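Local coordinates for protein putative secreted endoglycosylceramidase (PDB 6JYZ) that probably hydrolyses the glycosidic bond between sugar and ceramide in galactosylceramide-type glycolipids, acting as a secreted family 5 glycoside hydrolase, at residues Pro23-Glu28 against Gly117-Leu122; Ala31-Asp34 against Arg38-Leu41; Leu405-Pro410 against Val419-Phe424; Arg411-Leu416 against Gly469-Thr474. One frame throughout, in Å; residues are numbered along the deposited sequence.

In the fold
The four contacts trace a path from the N-terminal end of the barrel strands expected of this family into what appears to be a C-terminal β-sandwich. Contact 1 and contact 2, with centres about 9 Å apart, share the N-terminal hairpin 25-28/31-34; contact 2 is nested within the chain loop that contact 1 closes. Both come before contacts 3 and 4, whose segments alternate along the chain and whose centres lie about 12 Å apart. Strand 409-414 serves both of these and pairs antiparallel with strand 38-47 of contact 2. Through backbone hydrogen bonds, such as those of T39 with A413 and L41 with R411, as well as through side chains, that pairing joins barrel and sandwich.

Contact 1 of 4, residues Pro23-Glu28 against Gly117-Leu122; sequences PRLTVE and GIYTVL
L25 lays its isobutyl group over one face of the Y119 ring. Its CD1 stands 3.7 Å from the ring centroid and 15° off the normal, a CH-pi contact set a little toward the rim, while CD2 reaches past the ring to within 3.6 Å of Y119 OH. The two side chains come from opposite directions, so CD1 rests over the ring while CD2 lies toward the hydroxyl end.

The hydroxyl itself is taken up by the backbone. Y119 OH donates to P23 O at 2.7 Å, lying in the carbonyl plane on a lone pair, with a C=O...donor angle of 133°. The same oxygen sits at the edge of the ring, 3.3 Å from Y119 CE1, so one acceptor faces both the hydroxyl and the aromatic rim. The P23 side chain runs at about a right angle to that of Y119 and brings its CD to 3.2 Å from Y119 OH. Y119 has CG beside its backbone N (chi1 -73°), which sends the ring across toward the hairpin. Bond and face contact together fix how the ring is turned, and the buried hydroxyl has its acceptor.

In the (β/α)8 barrel expected of this family, the hairpin begun by strand 25-28 lies at the N-terminal end of the parallel strands, the end away from the usual active site. G117, with positive phi, closes helix 100-115 in a Schellman motif just ahead of strand 119-124. That strand runs between strands 81-86 and 214-218; V215 touches both L25 and Y119, and L42 of strand 38-47 does the same.

Contact 2 of 4, residues Ala31-Asp34 against Arg38-Leu41; sequences AIKD and RTVL
D34 and R38 are joined by a salt bridge in which two guanidinium nitrogens converge on one carboxylate oxygen. R38 NE meets the syn lone pair of D34 OD2 at 2.8 Å, and R38 NH2 approaches the same OD2 at 3.0 Å, nearly in line with its C-O bond. The two flat groups are 25° from coplanar. The other oxygen, D34 OD1, accepts from R38 N at 3.0 Å, from above the carboxylate plane. With CG set between the backbone N and the carbonyl carbon (chi1 72°), the carboxylate turns back to meet both the main chain and the side chain of R38. A leucine in place of D34 would probably leave R38 NE without its carboxylate mate and R38 N without its acceptor, although NH1 would keep E433 and the R431 carbonyl.

The backbones form a short, strongly splayed antiparallel β-hairpin, with 123° between the strand directions. K33 and T39 are its single bridge, a non-hydrogen-bonded pair flanked by D34 N to R38 O (2.9 Å) and V40 N to I32 O (3.0 Å). Past the bridge the strands part, and a water donates to both I32 O and V40 O. Between the flanking bonds K33 CA makes a CA-H...O contact with R38 O at 3.0 Å. Farther out, V40 CG2 packs 4.1 Å from D34 CB, and I32 CG2 lies 4.4 Å from V40 CB; L25 touches both V40 and D34.

Contact 3 of 4, residues Leu405-Pro410 against Val419-Phe424; sequences LARAYP and VATEGF
P410 lies against one face of the F424 ring, its CB poised above the ring centre. The CH-pi geometry is nearly ideal, with P410 CB 3.7 Å from the F424 centroid and only 3° off the normal, while P410 CG drifts toward the root of the ring, 3.8 Å from F424 CG. At another part of the pyrrolidine, P410 CD touches V419 CG1 at 4.0 Å. F424 places CG between its backbone N and carbonyl carbon (chi1 57°), which turns one face of the ring to the proline.

Farther along, a water donates to A408 O and T421 O, each at 2.9 Å, and bridges the two backbones. R407 NH2 passes T421 OG1 without a hydrogen bond; its charge is instead paired with D348 of helix 336-353.

Around the ring, I432, A434 and Y436 of strand 431-437 also touch F424. A type I turn from A420 to G423 positions V419 and F424 by linking their strands, closed by A420 N to G423 O (2.8 Å) and G423 N to A420 O (3.1 Å). These paired bonds define a two-residue β-hairpin, here at the edge of one sheet of what appears to be a β-sandwich, with P410 and F424 in the layer between the sheets.

Contact 4 of 4, residues Arg411-Leu416 against Gly469-Thr474; sequences RAAPGL and GEYSVT. With IPA (isopropyl alcohol), chain C.
A type II turn, A413 to L416, carries the chain from one sheet of the probable C-terminal β-sandwich to the other, and Y471, its CG between the backbone N and the carbonyl carbon (chi1 65°), reaches across to the P414 carbonyl. Y471 OH donates to P414 O at 2.7 Å, from 43° above the carbonyl plane and so away from a lone pair, although the oxygen lies in the plane of the ring at its edge. A413 CB lies 3.4 Å from Y471 OH, and P414 CG 4.2 Å from Y471 CE2. A phenylalanine in place of Y471 would probably keep most of the packing but leave the P414 carbonyl without this donor, a loss that could free the turn to shift. G415, with positive phi, fits the third position of the turn.

R411 holds an isopropanol, probably from the crystallisation liquor: its O2 accepts from R411 NE (2.8 Å, 163°) and R411 NH2 (3.1 Å), and also bonds E433.

R411 and A412 form a classic β bulge opposite E433 of strand 431-437. R411 NH2 also bonds G117 O, while Y471 and P414 both rest on I432, with strand 471-475 lying between strands 423-428 and 444-447.

Contact 1 of 4, residues Pro23-Glu28 against Gly117-Leu122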
loop_
_atom_site.group_PDB
_atom_site.type_symbol
_atom_site.label_atom_id
_atom_site.label_comp_id
_atom_site.label_asym_id
_atom_site.label_seq_id
_atom_site.Cartn_x
_atom_site.Cartn_y
_atom_site.Cartn_z
ATOM N N PRO A 23 -13.361 -7.407 13.031
ATOM C CA PRO A 23 -14.061 -6.256 13.593
ATOM C C PRO A 23 -13.812 -4.979 12.786
ATOM O O PRO A 23 -12.748 -4.784 12.150
ATOM C CB PRO A 23 -13.550 -6.129 15.013
ATOM C CG PRO A 23 -12.201 -6.761 14.926
ATOM C CD PRO A 23 -12.325 -7.901 13.946
ATOM N N ARG A 24 -14.739 -4.068 12.843
ATOM C CA ARG A 24 -14.613 -2.778 12.153
ATOM C C ARG A 24 -13.429 -2.038 12.767
ATOM O O ARG A 24 -13.218 -2.027 13.991
ATOM C CB ARG A 24 -15.914 -2.008 12.400
ATOM C CG ARG A 24 -15.845 -0.535 12.008
ATOM C CD ARG A 24 -17.232 0.083 12.136
ATOM N NE ARG A 24 -17.155 1.541 12.237
ATOM C CZ ARG A 24 -18.242 2.252 12.562
ATOM N NH1 ARG A 24 -19.374 1.604 12.840
ATOM N NH2 ARG A 24 -18.122 3.570 12.632
ATOM N N LEU A 25 -12.713 -1.315 11.890
ATOM C CA LEU A 25 -11.594 -0.480 12.299
ATOM C C LEU A 25 -11.965 0.991 12.320
ATOM O O LEU A 25 -12.711 1.476 11.431
ATOM C CB LEU A 25 -10.406 -0.666 11.353
ATOM C CG LEU A 25 -9.920 -2.096 11.335
ATOM C CD1 LEU A 25 -8.716 -2.256 10.394
ATOM C CD2 LEU A 25 -9.594 -2.602 12.723
ATOM N N THR A 26 -11.372 1.730 13.212
ATOM C CA THR A 26 -11.545 3.158 13.444
ATOM C C THR A 26 -10.186 3.742 13.811
ATOM O O THR A 26 -9.146 3.071 13.719
ATOM C CB THR A 26 -12.625 3.328 14.545
ATOM O OG1 THR A 26 -12.966 4.715 14.635
ATOM C CG2 THR A 26 -12.198 2.847 15.914
ATOM N N VAL A 27 -10.193 5.036 14.147
ATOM C CA VAL A 27 -9.009 5.730 14.599
ATOM C C VAL A 27 -9.340 6.345 15.951
ATOM O O VAL A 27 -10.399 6.986 16.092
ATOM C CB VAL A 27 -8.583 6.812 13.587
ATOM C CG1 VAL A 27 -7.494 7.711 14.193
ATOM C CG2 VAL A 27 -8.133 6.211 12.279
ATOM N N GLU A 28 -8.428 6.190 16.916
ATOM C CA GLU A 28 -8.603 6.947 18.141
ATOM C C GLU A 28 -7.197 7.288 18.629
ATOM O O GLU A 28 -6.338 6.405 18.699
ATOM C CB GLU A 28 -9.373 6.141 19.164
ATOM C CG GLU A 28 -9.649 6.997 20.389
ATOM C CD GLU A 28 -10.494 6.208 21.349
ATOM O OE1 GLU A 28 -10.029 5.129 21.747
ATOM O OE2 GLU A 28 -11.632 6.653 21.634
ATOM N N GLY A 117 -8.218 -13.968 7.515
ATOM C CA GLY A 117 -7.860 -13.056 8.582
ATOM C C GLY A 117 -7.142 -11.783 8.115
ATOM O O GLY A 117 -6.370 -11.191 8.884
ATOM N N ILE A 118 -7.392 -11.368 6.876
ATOM C CA ILE A 118 -6.641 -10.250 6.273
ATOM C C ILE A 118 -7.644 -9.179 5.937
ATOM O O ILE A 118 -8.596 -9.420 5.162
ATOM C CB ILE A 118 -5.919 -10.774 5.042
ATOM C CG1 ILE A 118 -4.911 -11.872 5.433
ATOM C CG2 ILE A 118 -5.215 -9.617 4.284
ATOM C CD1 ILE A 118 -4.270 -12.512 4.196
ATOM N N TYR A 119 -7.412 -7.970 6.423
ATOM C CA TYR A 119 -8.131 -6.768 6.036
ATOM C C TYR A 119 -7.611 -6.240 4.696
ATOM O O TYR A 119 -6.462 -6.483 4.323
ATOM C CB TYR A 119 -7.863 -5.661 7.062
ATOM C CG TYR A 119 -8.543 -5.830 8.403
ATOM C CD1 TYR A 119 -9.817 -5.331 8.582
ATOM C CD2 TYR A 119 -7.879 -6.366 9.501
ATOM C CE1 TYR A 119 -10.469 -5.402 9.803
ATOM C CE2 TYR A 119 -8.502 -6.418 10.742
ATOM C CZ TYR A 119 -9.800 -5.973 10.862
ATOM O OH TYR A 119 -10.409 -6.040 12.106
ATOM N N THR A 120 -8.449 -5.484 3.979
ATOM C CA THR A 120 -8.073 -4.924 2.694
ATOM C C THR A 120 -8.085 -3.411 2.694
ATOM O O THR A 120 -9.088 -2.782 3.067
ATOM C CB THR A 120 -9.036 -5.407 1.622
ATOM O OG1 THR A 120 -8.943 -6.828 1.509
ATOM C CG2 THR A 120 -8.692 -4.851 0.244
ATOM N N VAL A 121 -6.973 -2.816 2.237
ATOM C CA VAL A 121 -6.930 -1.419 1.854
ATOM C C VAL A 121 -7.168 -1.366 0.356
ATOM O O VAL A 121 -6.437 -2.006 -0.420
ATOM C CB VAL A 121 -5.575 -0.791 2.220
ATOM C CG1 VAL A 121 -5.436 0.589 1.571
ATOM C CG2 VAL A 121 -5.371 -0.729 3.708
ATOM N N LEU A 122 -8.189 -0.615 -0.068
ATOM C CA LEU A 122 -8.423 -0.408 -1.499
ATOM C C LEU A 122 -7.569 0.771 -1.966
ATOM O O LEU A 122 -7.811 1.891 -1.536
ATOM C CB LEU A 122 -9.911 -0.109 -1.746
ATOM C CG LEU A 122 -10.857 -1.265 -1.349
ATOM C CD1 LEU A 122 -12.277 -0.780 -1.525
ATOM C CD2 LEU A 122 -10.587 -2.471 -2.219
#

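Contact 2 of 4, residues Ala31-Asp34 against Arg38-Leu41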
loop_
_atom_site.group_PDB
_atom_site.type_symbol
_atom_site.label_atom_id
_atom_site.label_comp_id
_atom_site.label_asym_id
_atom_site.label_seq_id
_atom_site.Cartn_x
_atom_site.Cartn_y
_atom_site.Cartn_z
ATOM N N ALA A 31 -4.074 6.336 16.727
ATOM C CA ALA A 31 -3.808 4.948 16.369
ATOM C C ALA A 31 -4.976 4.351 15.613
ATOM O O ALA A 31 -6.116 4.682 15.885
ATOM C CB ALA A 31 -3.550 4.118 17.654
ATOM N N ILE A 32 -4.665 3.401 14.754
ATOM C CA ILE A 32 -5.692 2.509 14.198
ATOM C C ILE A 32 -6.112 1.531 15.292
ATOM O O ILE A 32 -5.274 0.872 15.915
ATOM C CB ILE A 32 -5.173 1.797 12.953
ATOM C CG1 ILE A 32 -4.849 2.835 11.844
ATOM C CG2 ILE A 32 -6.246 0.846 12.472
ATOM C CD1 ILE A 32 -4.195 2.260 10.566
ATOM N N LYS A 33 -7.409 1.496 15.538
ATOM C CA LYS A 33 -7.978 0.605 16.556
ATOM C C LYS A 33 -9.175 -0.112 16.002
ATOM O O LYS A 33 -9.762 0.281 14.977
ATOM C CB LYS A 33 -8.413 1.417 17.783
ATOM C CG LYS A 33 -7.240 2.143 18.474
ATOM C CD LYS A 33 -7.565 2.429 19.908
ATOM C CE LYS A 33 -6.545 3.327 20.554
ATOM N NZ LYS A 33 -7.107 3.826 21.868
ATOM N N ASP A 34 -9.636 -1.162 16.666
ATOM C CA ASP A 34 -10.937 -1.697 16.305
ATOM C C ASP A 34 -11.992 -1.116 17.231
ATOM O O ASP A 34 -11.702 -0.373 18.179
ATOM C CB ASP A 34 -10.863 -3.206 16.240
ATOM C CG ASP A 34 -10.741 -3.883 17.562
ATOM O OD1 ASP A 34 -10.965 -3.306 18.599
ATOM O OD2 ASP A 34 -10.417 -5.090 17.460
ATOM N N ARG A 38 -9.162 -2.224 20.712
ATOM C CA ARG A 38 -7.815 -2.769 20.616
ATOM C C ARG A 38 -6.974 -2.024 19.598
ATOM O O ARG A 38 -7.501 -1.556 18.583
ATOM C CB ARG A 38 -7.885 -4.213 20.166
ATOM C CG ARG A 38 -8.739 -4.976 21.194
ATOM C CD ARG A 38 -8.878 -6.432 20.860
ATOM N NE ARG A 38 -9.412 -6.640 19.540
ATOM C CZ ARG A 38 -9.375 -7.804 18.950
ATOM N NH1 ARG A 38 -8.831 -8.855 19.569
ATOM N NH2 ARG A 38 -9.841 -7.974 17.713
ATOM N N THR A 39 -5.713 -1.800 19.907
ATOM C CA THR A 39 -4.766 -1.252 18.952
ATOM C C THR A 39 -4.448 -2.308 17.913
ATOM O O THR A 39 -4.104 -3.460 18.252
ATOM C CB THR A 39 -3.488 -0.869 19.688
ATOM O OG1 THR A 39 -3.830 0.071 20.701
ATOM C CG2 THR A 39 -2.481 -0.269 18.748
ATOM N N VAL A 40 -4.538 -1.953 16.623
ATOM C CA VAL A 40 -4.363 -2.899 15.548
ATOM C C VAL A 40 -3.104 -2.585 14.769
ATOM O O VAL A 40 -2.989 -1.457 14.261
ATOM C CB VAL A 40 -5.638 -2.946 14.675
ATOM C CG1 VAL A 40 -5.396 -3.848 13.462
ATOM C CG2 VAL A 40 -6.820 -3.472 15.500
ATOM N N LEU A 41 -2.245 -3.564 14.526
ATOM C CA LEU A 41 -1.128 -3.409 13.625
ATOM C C LEU A 41 -1.483 -4.141 12.351
ATOM O O LEU A 41 -1.674 -5.370 12.337
ATOM C CB LEU A 41 0.159 -4.003 14.259
ATOM C CG LEU A 41 0.693 -3.293 15.514
ATOM C CD1 LEU A 41 1.948 -3.990 15.986
ATOM C CD2 LEU A 41 0.981 -1.799 15.229
HETATM O O HOH W 1 -2.502 0.907 15.511
#

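Contact 3 of 4, residues Leu405-Pro410 against Val419-Phe424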
loop_
_atom_site.group_PDB
_atom_site.type_symbol
_atom_site.label_atom_id
_atom_site.label_comp_id
_atom_site.label_asym_id
_atom_site.label_seq_id
_atom_site.Cartn_x
_atom_site.Cartn_y
_atom_site.Cartn_z
ATOM N N LEU A 405 9.786 -10.392 7.063
ATOM C CA LEU A 405 8.398 -10.002 6.938
ATOM C C LEU A 405 7.462 -10.852 7.777
ATOM O O LEU A 405 6.394 -10.439 8.165
ATOM C CB LEU A 405 7.953 -10.053 5.477
ATOM C CG LEU A 405 8.747 -9.150 4.519
ATOM C CD1 LEU A 405 8.149 -9.271 3.122
ATOM C CD2 LEU A 405 8.785 -7.704 4.986
ATOM N N ALA A 406 7.885 -12.100 8.081
ATOM C CA ALA A 406 7.069 -13.024 8.871
ATOM C C ALA A 406 7.272 -12.854 10.384
ATOM O O ALA A 406 6.687 -13.649 11.142
ATOM C CB ALA A 406 7.353 -14.456 8.447
ATOM N N ARG A 407 8.076 -11.910 10.810
ATOM C CA ARG A 407 8.377 -11.792 12.236
ATOM C C ARG A 407 7.135 -11.655 13.083
ATOM O O ARG A 407 6.118 -11.046 12.722
ATOM C CB ARG A 407 9.338 -10.638 12.501
ATOM C CG ARG A 407 10.781 -11.033 12.150
ATOM C CD ARG A 407 11.740 -9.855 12.020
ATOM N NE ARG A 407 11.721 -9.013 13.191
ATOM C CZ ARG A 407 12.407 -7.848 13.335
ATOM N NH1 ARG A 407 13.258 -7.476 12.379
ATOM N NH2 ARG A 407 12.150 -7.078 14.377
ATOM N N ALA A 408 7.203 -12.197 14.309
ATOM C CA ALA A 408 6.116 -12.173 15.266
ATOM C C ALA A 408 5.649 -10.745 15.536
ATOM O O ALA A 408 6.487 -9.792 15.645
ATOM C CB ALA A 408 6.618 -12.807 16.595
ATOM N N TYR A 409 4.350 -10.553 15.740
ATOM C CA TYR A 409 3.818 -9.257 16.145
ATOM C C TYR A 409 2.434 -9.419 16.736
ATOM O O TYR A 409 1.723 -10.367 16.376
ATOM C CB TYR A 409 3.767 -8.234 14.957
ATOM C CG TYR A 409 2.721 -8.523 13.884
ATOM C CD1 TYR A 409 2.876 -9.596 13.033
ATOM C CD2 TYR A 409 1.599 -7.737 13.789
ATOM C CE1 TYR A 409 1.910 -9.905 12.066
ATOM C CE2 TYR A 409 0.634 -8.013 12.810
ATOM C CZ TYR A 409 0.787 -9.105 11.985
ATOM O OH TYR A 409 -0.181 -9.350 11.015
ATOM N N PRO A 410 1.979 -8.473 17.532
ATOM C CA PRO A 410 0.588 -8.454 18.005
ATOM C C PRO A 410 -0.303 -7.858 16.912
ATOM O O PRO A 410 -0.122 -6.680 16.511
ATOM C CB PRO A 410 0.618 -7.565 19.259
ATOM C CG PRO A 410 1.800 -6.603 18.975
ATOM C CD PRO A 410 2.809 -7.399 18.185
ATOM N N VAL A 419 6.183 -2.537 21.534
ATOM C CA VAL A 419 6.403 -3.662 20.689
ATOM C C VAL A 419 7.885 -3.767 20.401
ATOM O O VAL A 419 8.482 -2.762 19.948
ATOM C CB VAL A 419 5.639 -3.530 19.338
ATOM C CG1 VAL A 419 5.842 -4.751 18.492
ATOM C CG2 VAL A 419 4.168 -3.294 19.600
ATOM N N ALA A 420 8.479 -4.914 20.634
ATOM C CA ALA A 420 9.905 -5.140 20.443
ATOM C C ALA A 420 10.111 -6.518 19.881
ATOM O O ALA A 420 9.175 -7.340 19.719
ATOM C CB ALA A 420 10.654 -4.924 21.748
ATOM N N THR A 421 11.358 -6.848 19.493
ATOM C CA THR A 421 11.655 -8.129 18.915
ATOM C C THR A 421 11.280 -9.286 19.879
ATOM O O THR A 421 10.708 -10.271 19.415
ATOM C CB THR A 421 13.125 -8.237 18.520
ATOM O OG1 THR A 421 13.296 -7.229 17.506
ATOM C CG2 THR A 421 13.424 -9.560 17.891
ATOM N N GLU A 422 11.497 -9.066 21.152
ATOM C CA GLU A 422 11.208 -10.091 22.175
ATOM C C GLU A 422 9.765 -10.109 22.609
ATOM O O GLU A 422 9.436 -10.948 23.457
ATOM C CB GLU A 422 12.067 -9.826 23.404
ATOM C CG GLU A 422 11.950 -8.407 23.957
ATOM C CD GLU A 422 12.786 -7.200 23.412
ATOM O OE1 GLU A 422 13.400 -7.168 22.165
ATOM O OE2 GLU A 422 12.869 -6.216 24.250
ATOM N N GLY A 423 8.910 -9.213 22.185
ATOM C CA GLY A 423 7.491 -9.332 22.467
ATOM C C GLY A 423 6.880 -7.978 22.720
ATOM O O GLY A 423 7.343 -6.936 22.219
ATOM N N PHE A 424 5.762 -7.915 23.430
ATOM C CA PHE A 424 4.943 -6.710 23.494
ATOM C C PHE A 424 4.274 -6.553 24.828
ATOM O O PHE A 424 4.218 -7.559 25.599
ATOM C CB PHE A 424 3.881 -6.631 22.358
ATOM C CG PHE A 424 2.937 -7.839 22.346
ATOM C CD1 PHE A 424 3.242 -9.020 21.715
ATOM C CD2 PHE A 424 1.728 -7.702 23.002
ATOM C CE1 PHE A 424 2.346 -10.089 21.737
ATOM C CE2 PHE A 424 0.827 -8.780 23.015
ATOM C CZ PHE A 424 1.130 -9.951 22.413
HETATM O O HOH W 2 8.992 -9.922 17.060
#

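Contact 4 of 4, residues Arg411-Leu416 against Gly469-Thr474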
loop_
_atom_site.group_PDB
_atom_site.type_symbol
_atom_site.label_atom_id
_atom_site.label_comp_id
_atom_site.label_asym_id
_atom_site.label_seq_id
_atom_site.Cartn_x
_atom_site.Cartn_y
_atom_site.Cartn_z
ATOM N N ARG A 411 -1.250 -8.623 16.425
ATOM C CA ARG A 411 -2.258 -8.132 15.484
ATOM C C ARG A 411 -3.193 -7.138 16.135
ATOM O O ARG A 411 -3.531 -6.066 15.567
ATOM C CB ARG A 411 -3.066 -9.300 14.902
ATOM C CG ARG A 411 -2.239 -10.301 14.106
ATOM C CD ARG A 411 -3.075 -11.603 13.939
ATOM N NE ARG A 411 -4.389 -11.402 13.320
ATOM C CZ ARG A 411 -4.722 -11.694 12.056
ATOM N NH1 ARG A 411 -3.879 -12.235 11.226
ATOM N NH2 ARG A 411 -5.944 -11.370 11.706
ATOM N N ALA A 412 -3.649 -7.439 17.338
ATOM C CA ALA A 412 -4.599 -6.630 18.065
ATOM C C ALA A 412 -4.320 -6.758 19.551
ATOM O O ALA A 412 -4.147 -7.909 20.035
ATOM C CB ALA A 412 -6.039 -7.032 17.747
ATOM N N ALA A 413 -4.233 -5.641 20.258
ATOM C CA ALA A 413 -3.902 -5.716 21.675
ATOM C C ALA A 413 -4.470 -4.526 22.372
ATOM O O ALA A 413 -4.297 -3.388 21.874
ATOM C CB ALA A 413 -2.441 -5.776 21.870
ATOM N N PRO A 414 -5.203 -4.657 23.473
ATOM C CA PRO A 414 -5.824 -3.508 24.121
ATOM C C PRO A 414 -4.795 -2.639 24.826
ATOM O O PRO A 414 -3.943 -3.128 25.585
ATOM C CB PRO A 414 -6.787 -4.132 25.165
ATOM C CG PRO A 414 -6.140 -5.374 25.484
ATOM C CD PRO A 414 -5.472 -5.923 24.203
ATOM N N GLY A 415 -4.795 -1.337 24.608
ATOM C CA GLY A 415 -3.867 -0.452 25.299
ATOM C C GLY A 415 -2.434 -0.837 25.017
ATOM O O GLY A 415 -1.604 -0.688 25.907
ATOM N N LEU A 416 -2.050 -1.238 23.791
ATOM C CA LEU A 416 -0.674 -1.558 23.479
ATOM C C LEU A 416 0.229 -0.379 23.795
ATOM O O LEU A 416 -0.082 0.754 23.399
ATOM C CB LEU A 416 -0.616 -1.867 21.983
ATOM C CG LEU A 416 0.706 -2.338 21.454
ATOM C CD1 LEU A 416 1.118 -3.721 21.996
ATOM C CD2 LEU A 416 0.629 -2.378 19.924
ATOM N N GLY A 469 -5.801 -5.081 32.374
ATOM C CA GLY A 469 -4.870 -4.212 33.086
ATOM C C GLY A 469 -3.491 -4.305 32.415
ATOM O O GLY A 469 -3.405 -4.585 31.198
ATOM N N GLU A 470 -2.427 -4.115 33.163
ATOM C CA GLU A 470 -1.092 -4.257 32.615
ATOM C C GLU A 470 -0.894 -5.689 32.167
ATOM O O GLU A 470 -1.237 -6.637 32.932
ATOM C CB GLU A 470 -0.027 -3.940 33.654
ATOM C CG GLU A 470 0.100 -2.462 33.997
ATOM C CD GLU A 470 1.363 -2.134 34.809
ATOM O OE1 GLU A 470 2.011 -3.062 35.321
ATOM O OE2 GLU A 470 1.650 -0.943 34.924
ATOM N N TYR A 471 -0.200 -5.937 31.087
ATOM C CA TYR A 471 0.127 -7.258 30.625
ATOM C C TYR A 471 1.379 -7.277 29.778
ATOM O O TYR A 471 1.768 -6.204 29.260
ATOM C CB TYR A 471 -1.023 -7.890 29.835
ATOM C CG TYR A 471 -1.312 -7.127 28.543
ATOM C CD1 TYR A 471 -0.628 -7.450 27.354
ATOM C CD2 TYR A 471 -2.178 -6.058 28.542
ATOM C CE1 TYR A 471 -0.807 -6.651 26.215
ATOM C CE2 TYR A 471 -2.395 -5.278 27.393
ATOM C CZ TYR A 471 -1.672 -5.584 26.271
ATOM O OH TYR A 471 -1.919 -4.809 25.127
ATOM N N SER A 472 1.980 -8.412 29.595
ATOM C CA SER A 472 3.072 -8.520 28.650
ATOM C C SER A 472 3.099 -9.923 28.119
ATOM O O SER A 472 2.681 -10.898 28.778
ATOM C CB SER A 472 4.394 -8.091 29.220
ATOM O OG SER A 472 4.729 -8.999 30.329
ATOM N N VAL A 473 3.614 -10.094 26.920
ATOM C CA VAL A 473 3.816 -11.380 26.289
ATOM C C VAL A 473 5.200 -11.355 25.701
ATOM O O VAL A 473 5.447 -10.601 24.712
ATOM C CB VAL A 473 2.772 -11.737 25.199
ATOM C CG1 VAL A 473 3.076 -13.112 24.665
ATOM C CG2 VAL A 473 1.373 -11.596 25.730
ATOM N N THR A 474 6.175 -12.070 26.252
ATOM C CA THR A 474 7.565 -11.929 25.847
ATOM C C THR A 474 8.143 -13.314 25.624
ATOM O O THR A 474 7.668 -14.383 26.047
ATOM C CB THR A 474 8.298 -10.835 26.674
ATOM O OG1 THR A 474 8.312 -11.239 28.018
ATOM C CG2 THR A 474 7.689 -9.443 26.766
HETATM C C1 IPA C . -6.508 -7.799 13.843
HETATM C C2 IPA C . -7.352 -8.916 14.463
HETATM C C3 IPA C . -8.602 -9.234 13.710
HETATM O O2 IPA C . -6.609 -10.141 14.469
#